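Local structure of ribosome-inactivating protein 3 (Zea mays, 2PQG) at residues 126-131 and 182-187; 194-199 and 207-212. The protein belongs to the ribosome-inactivating proteins, a family of mainly plant proteins that act against ribosomes and share a fold of a mixed beta sheet and a largely helical part. All blocks are in the same frame, centred on the assembly; numbering follows the deposited sequence.

Contact 1 of 2, residues 126-131 and 182-187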
loop_
_atom_site.group_PDB
_atom_site.type_symbol
_atom_site.label_atom_id
_atom_site.label_comp_id
_atom_site.label_asym_id
_atom_site.label_seq_id
_atom_site.Cartn_x
_atom_site.Cartn_y
_atom_site.Cartn_z
ATOM N N ALA A 126 -3.928 -15.646 -2.549
ATOM C CA ALA A 126 -2.787 -16.399 -3.065
ATOM C C ALA A 126 -1.660 -15.435 -3.439
ATOM O O ALA A 126 -0.481 -15.725 -3.217
ATOM C CB ALA A 126 -3.202 -17.225 -4.279
ATOM N N GLU A 127 -2.039 -14.294 -4.010
ATOM C CA GLU A 127 -1.091 -13.258 -4.411
ATOM C C GLU A 127 -0.398 -12.671 -3.188
ATOM O O GLU A 127 0.783 -12.332 -3.241
ATOM C CB GLU A 127 -1.816 -12.133 -5.157
ATOM C CG GLU A 127 -2.452 -12.525 -6.487
ATOM C CD GLU A 127 -1.432 -12.710 -7.599
ATOM O OE1 GLU A 127 -0.270 -12.261 -7.437
ATOM O OE2 GLU A 127 -1.805 -13.296 -8.644
ATOM N N MET A 128 -1.134 -12.541 -2.086
ATOM C CA MET A 128 -0.563 -12.005 -0.853
ATOM C C MET A 128 0.320 -13.053 -0.155
ATOM O O MET A 128 1.307 -12.710 0.502
ATOM C CB MET A 128 -1.672 -11.549 0.096
ATOM C CG MET A 128 -1.151 -10.828 1.328
ATOM S SD MET A 128 -2.464 -10.321 2.471
ATOM C CE MET A 128 -3.107 -8.861 1.688
ATOM N N THR A 129 -0.046 -14.326 -0.293
ATOM C CA THR A 129 0.726 -15.420 0.301
ATOM C C THR A 129 2.127 -15.486 -0.327
ATOM O O THR A 129 3.125 -15.572 0.385
ATOM C CB THR A 129 0.012 -16.787 0.107
ATOM O OG1 THR A 129 -1.244 -16.764 0.796
ATOM C CG2 THR A 129 0.863 -17.935 0.663
ATOM N N ARG A 130 2.192 -15.426 -1.656
ATOM C CA ARG A 130 3.462 -15.475 -2.368
ATOM C C ARG A 130 4.330 -14.238 -2.131
ATOM O O ARG A 130 5.561 -14.329 -2.066
ATOM C CB ARG A 130 3.217 -15.659 -3.869
ATOM C CG ARG A 130 2.627 -17.005 -4.236
ATOM C CD ARG A 130 2.817 -17.313 -5.709
ATOM N NE ARG A 130 1.949 -16.514 -6.568
ATOM C CZ ARG A 130 0.641 -16.711 -6.702
ATOM N NH1 ARG A 130 0.044 -17.687 -6.029
ATOM N NH2 ARG A 130 -0.070 -15.938 -7.515
ATOM N N ALA A 131 3.690 -13.082 -2.009
ATOM C CA ALA A 131 4.405 -11.835 -1.764
ATOM C C ALA A 131 5.113 -11.867 -0.413
ATOM O O ALA A 131 6.281 -11.488 -0.307
ATOM C CB ALA A 131 3.438 -10.666 -1.819
ATOM N N VAL A 182 -1.188 -1.858 -2.410
ATOM C CA VAL A 182 -2.568 -1.663 -2.839
ATOM C C VAL A 182 -3.578 -2.415 -1.969
ATOM O O VAL A 182 -4.599 -1.847 -1.588
ATOM C CB VAL A 182 -2.766 -2.074 -4.323
ATOM C CG1 VAL A 182 -4.202 -1.846 -4.736
ATOM C CG2 VAL A 182 -1.850 -1.263 -5.216
ATOM N N MET A 183 -3.297 -3.680 -1.653
ATOM C CA MET A 183 -4.200 -4.483 -0.815
ATOM C C MET A 183 -4.295 -3.977 0.625
ATOM O O MET A 183 -5.378 -3.978 1.216
ATOM C CB MET A 183 -3.760 -5.954 -0.777
ATOM C CG MET A 183 -4.018 -6.741 -2.054
ATOM S SD MET A 183 -3.608 -8.497 -1.902
ATOM C CE MET A 183 -1.816 -8.509 -2.253
ATOM N N VAL A 184 -3.172 -3.559 1.204
ATOM C CA VAL A 184 -3.193 -3.073 2.578
ATOM C C VAL A 184 -3.365 -1.551 2.730
ATOM O O VAL A 184 -4.419 -1.092 3.171
ATOM C CB VAL A 184 -1.939 -3.535 3.338
ATOM C CG1 VAL A 184 -2.004 -3.078 4.773
ATOM C CG2 VAL A 184 -1.837 -5.057 3.279
ATOM N N CYS A 185 -2.354 -0.766 2.367
ATOM C CA CYS A 185 -2.458 0.684 2.504
ATOM C C CYS A 185 -3.657 1.255 1.795
ATOM O O CYS A 185 -4.496 1.927 2.403
ATOM C CB CYS A 185 -1.232 1.373 1.943
ATOM S SG CYS A 185 0.283 0.922 2.769
ATOM N N GLU A 186 -3.722 1.004 0.493
ATOM C CA GLU A 186 -4.816 1.510 -0.323
ATOM C C GLU A 186 -6.125 0.821 0.023
ATOM O O GLU A 186 -7.199 1.374 -0.207
ATOM C CB GLU A 186 -4.477 1.353 -1.810
ATOM C CG GLU A 186 -3.190 2.073 -2.186
ATOM C CD GLU A 186 -3.291 3.598 -2.121
ATOM O OE1 GLU A 186 -4.182 4.111 -1.418
ATOM O OE2 GLU A 186 -2.469 4.292 -2.761
ATOM N N GLY A 187 -6.037 -0.382 0.578
ATOM C CA GLY A 187 -7.241 -1.079 0.978
ATOM C C GLY A 187 -7.826 -0.350 2.181
ATOM O O GLY A 187 -9.048 -0.256 2.334
#

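Contact 2 of 2, residues 194-199 and 207-212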
loop_
_atom_site.group_PDB
_atom_site.type_symbol
_atom_site.label_atom_id
_atom_site.label_comp_id
_atom_site.label_asym_id
_atom_site.label_seq_id
_atom_site.Cartn_x
_atom_site.Cartn_y
_atom_site.Cartn_z
ATOM N N SER A 194 -11.039 -1.880 -0.905
ATOM C CA SER A 194 -11.317 -2.960 0.020
ATOM C C SER A 194 -12.532 -3.756 -0.467
ATOM O O SER A 194 -12.579 -4.974 -0.290
ATOM C CB SER A 194 -11.557 -2.413 1.425
ATOM O OG SER A 194 -12.624 -1.491 1.437
ATOM N N ARG A 195 -13.507 -3.090 -1.089
ATOM C CA ARG A 195 -14.677 -3.811 -1.601
ATOM C C ARG A 195 -14.279 -4.709 -2.769
ATOM O O ARG A 195 -14.713 -5.851 -2.862
ATOM C CB ARG A 195 -15.775 -2.857 -2.075
ATOM C CG ARG A 195 -16.518 -2.133 -0.970
ATOM C CD ARG A 195 -17.881 -1.662 -1.458
ATOM N NE ARG A 195 -17.776 -0.825 -2.651
ATOM C CZ ARG A 195 -17.488 0.472 -2.636
ATOM N NH1 ARG A 195 -17.410 1.145 -3.778
ATOM N NH2 ARG A 195 -17.295 1.099 -1.480
ATOM N N THR A 196 -13.449 -4.183 -3.663
ATOM C CA THR A 196 -13.002 -4.935 -4.828
ATOM C C THR A 196 -12.025 -6.043 -4.460
ATOM O O THR A 196 -12.121 -7.154 -4.987
ATOM C CB THR A 196 -12.354 -4.000 -5.869
ATOM O OG1 THR A 196 -13.328 -3.047 -6.313
ATOM C CG2 THR A 196 -11.847 -4.795 -7.072
ATOM N N VAL A 197 -11.094 -5.755 -3.556
ATOM C CA VAL A 197 -10.130 -6.768 -3.152
ATOM C C VAL A 197 -10.795 -7.870 -2.331
ATOM O O VAL A 197 -10.386 -9.027 -2.421
ATOM C CB VAL A 197 -8.964 -6.178 -2.329
ATOM C CG1 VAL A 197 -8.052 -7.309 -1.838
ATOM C CG2 VAL A 197 -8.178 -5.199 -3.174
ATOM N N ASP A 198 -11.813 -7.529 -1.540
ATOM C CA ASP A 198 -12.471 -8.554 -0.734
ATOM C C ASP A 198 -13.362 -9.420 -1.586
ATOM O O ASP A 198 -13.447 -10.626 -1.378
ATOM C CB ASP A 198 -13.321 -7.969 0.394
ATOM C CG ASP A 198 -13.949 -9.061 1.262
ATOM O OD1 ASP A 198 -13.200 -9.790 1.954
ATOM O OD2 ASP A 198 -15.188 -9.204 1.241
ATOM N N ALA A 199 -14.035 -8.806 -2.548
ATOM C CA ALA A 199 -14.920 -9.564 -3.413
ATOM C C ALA A 199 -14.178 -10.666 -4.169
ATOM O O ALA A 199 -14.699 -11.771 -4.314
ATOM C CB ALA A 199 -15.615 -8.638 -4.389
ATOM N N VAL A 207 -7.577 -10.712 -8.630
ATOM C CA VAL A 207 -8.509 -9.615 -8.848
ATOM C C VAL A 207 -7.736 -8.316 -9.012
ATOM O O VAL A 207 -6.655 -8.148 -8.451
ATOM C CB VAL A 207 -9.470 -9.475 -7.655
ATOM C CG1 VAL A 207 -8.678 -9.238 -6.388
ATOM C CG2 VAL A 207 -10.430 -8.337 -7.886
ATOM N N THR A 208 -8.288 -7.397 -9.786
ATOM C CA THR A 208 -7.629 -6.115 -10.016
ATOM C C THR A 208 -8.608 -4.957 -9.932
ATOM O O THR A 208 -9.830 -5.147 -9.977
ATOM C CB THR A 208 -6.988 -6.047 -11.434
ATOM O OG1 THR A 208 -8.020 -6.156 -12.433
ATOM C CG2 THR A 208 -5.990 -7.166 -11.636
ATOM N N LEU A 209 -8.064 -3.751 -9.799
ATOM C CA LEU A 209 -8.870 -2.539 -9.808
ATOM C C LEU A 209 -8.918 -1.925 -11.202
ATOM O O LEU A 209 -7.930 -1.949 -11.938
ATOM C CB LEU A 209 -8.321 -1.523 -8.804
ATOM C CG LEU A 209 -7.853 -2.083 -7.460
ATOM C CD1 LEU A 209 -6.609 -1.354 -6.977
ATOM C CD2 LEU A 209 -8.965 -1.999 -6.426
ATOM N N THR A 210 -10.073 -1.376 -11.556
ATOM C CA THR A 210 -10.327 -0.913 -12.921
ATOM C C THR A 210 -9.363 0.277 -13.148
ATOM O O THR A 210 -8.704 0.766 -12.210
ATOM C CB THR A 210 -11.770 -0.384 -13.107
ATOM O OG1 THR A 210 -11.969 0.796 -12.309
ATOM C CG2 THR A 210 -12.760 -1.439 -12.714
ATOM N N VAL A 211 -9.270 0.734 -14.394
ATOM C CA VAL A 211 -8.413 1.859 -14.744
ATOM C C VAL A 211 -8.854 3.068 -13.934
ATOM O O VAL A 211 -8.034 3.780 -13.338
ATOM C CB VAL A 211 -8.540 2.199 -16.239
ATOM C CG1 VAL A 211 -8.014 3.612 -16.518
ATOM C CG2 VAL A 211 -7.785 1.174 -17.058
ATOM N N THR A 212 -10.162 3.285 -13.911
ATOM C CA THR A 212 -10.730 4.417 -13.199
ATOM C C THR A 212 -10.444 4.367 -11.710
ATOM O O THR A 212 -10.160 5.404 -11.107
ATOM C CB THR A 212 -12.253 4.503 -13.424
ATOM O OG1 THR A 212 -12.509 4.680 -14.823
ATOM C CG2 THR A 212 -12.847 5.670 -12.641
#

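Contact 1 of 2, residues 126-131 and 182-187
Glu-127, whose backbone C lies 4.5 Å from Met-183 CE, carries its carboxylate away from that methionine to Arg-130, one helical turn on. One face of the Arg-130 guanidinium has Ala-126 O above it and, farther off, Glu-127 CA, both offset toward the rim. Arg-130 NH2 makes a 3.4 Å salt bridge to Glu-127 OE2, while Glu-127 OE1 is in a long, weak ion pair with Lys-179. Charge thus stays toward the solvent side, and the buried centre is left to two methionines. These run antiparallel past one another, each reaching the root of the other. Met-128 is extended from its backbone (CG anti to the backbone N, chi1 -173°) and then bends at the thioether (chi3 -79°). This brings its CE to 3.6 Å from Met-183 SD. In return, Met-183 CE settles 3.8 Å from Met-128 CB. The reach and flexibility of methionine suit this place, because the axes of segments 126-131 and 182-187 come no closer than 12.1 Å. Val-184 adds a smaller apolar contact, its CG2 4.3 Å from Met-128 CE. The N-to-C directions of the two segments are at 106° to each other, placing helix 125-135 across helix 171-189, the long helix running through the middle of the fold; Met-128 also touches Leu-180 of that helix, and Tyr-15 of helix 15-27 hydrogen-bonds to Met-183 O.

Contact 2 of 2, residues 194-199 and 207-212
Past Thr-196 and Val-197, on the last turn of helix 191-199, the chain at 207-209 runs nearly extended, with Val-207 CA 6.6 Å from Val-197 CA and Leu-209 CA 6.9 Å from Thr-196 CA. Thr-196 is the hub of the contact, and its two branches divide the work. OG1 stands beside the backbone N (chi1 -62°) and is hydrogen-bonded to Thr-192 O, one turn back, and to Gln-213 OE1. That same rotation leaves the methyl facing the extended chain, where CG2 lies 3.6 Å from Thr-208 O and 3.9 Å from Val-207 CG2. A beta-branched residue with one polar and one apolar arm fits such a border between solvent and core. Here the fold turns from one helix to the next: Thr-210 is the N-cap of helix 211-217, its OG1 hydrogen-bonded to Gln-213 N, and the extended residues before it line the side of helix 191-199. Val-207 crosses Thr-196 at a slant; its CG2 comes to 3.6 Å from Thr-196 O, and its CG1 to 4.3 Å from Val-197 CA. Leu-209, long enough to pass inward, sets CD2 4.0 Å from Thr-196 CB and also packs on Met-123 and Val-182. Val-197 faces the interior as well, against Tyr-15 of helix 15-27 and Met-183 of helix 171-189.

Overall arrangement
From the N terminus, the chain lays down all six strands of the mixed sheet, with helix 15-27 between the first two, before it enters helix 125-135. Contact 1 closes a loop of 50 residues, part of which (150-155) is not modelled, by bringing helix 171-189 back against it. Contact 2 opens only afterwards: helix 191-199 follows almost at once, and a seven-residue loop returns the chain to its side before helix 211-217. The two loops are therefore in series, neither nested nor crossed. Their centres lie 12 Å apart, and Gly-187 O meets Ser-194 CB at 3.4 Å, so helix 171-189, one side of contact 1, also backs the helix and the extended chain of contact 2.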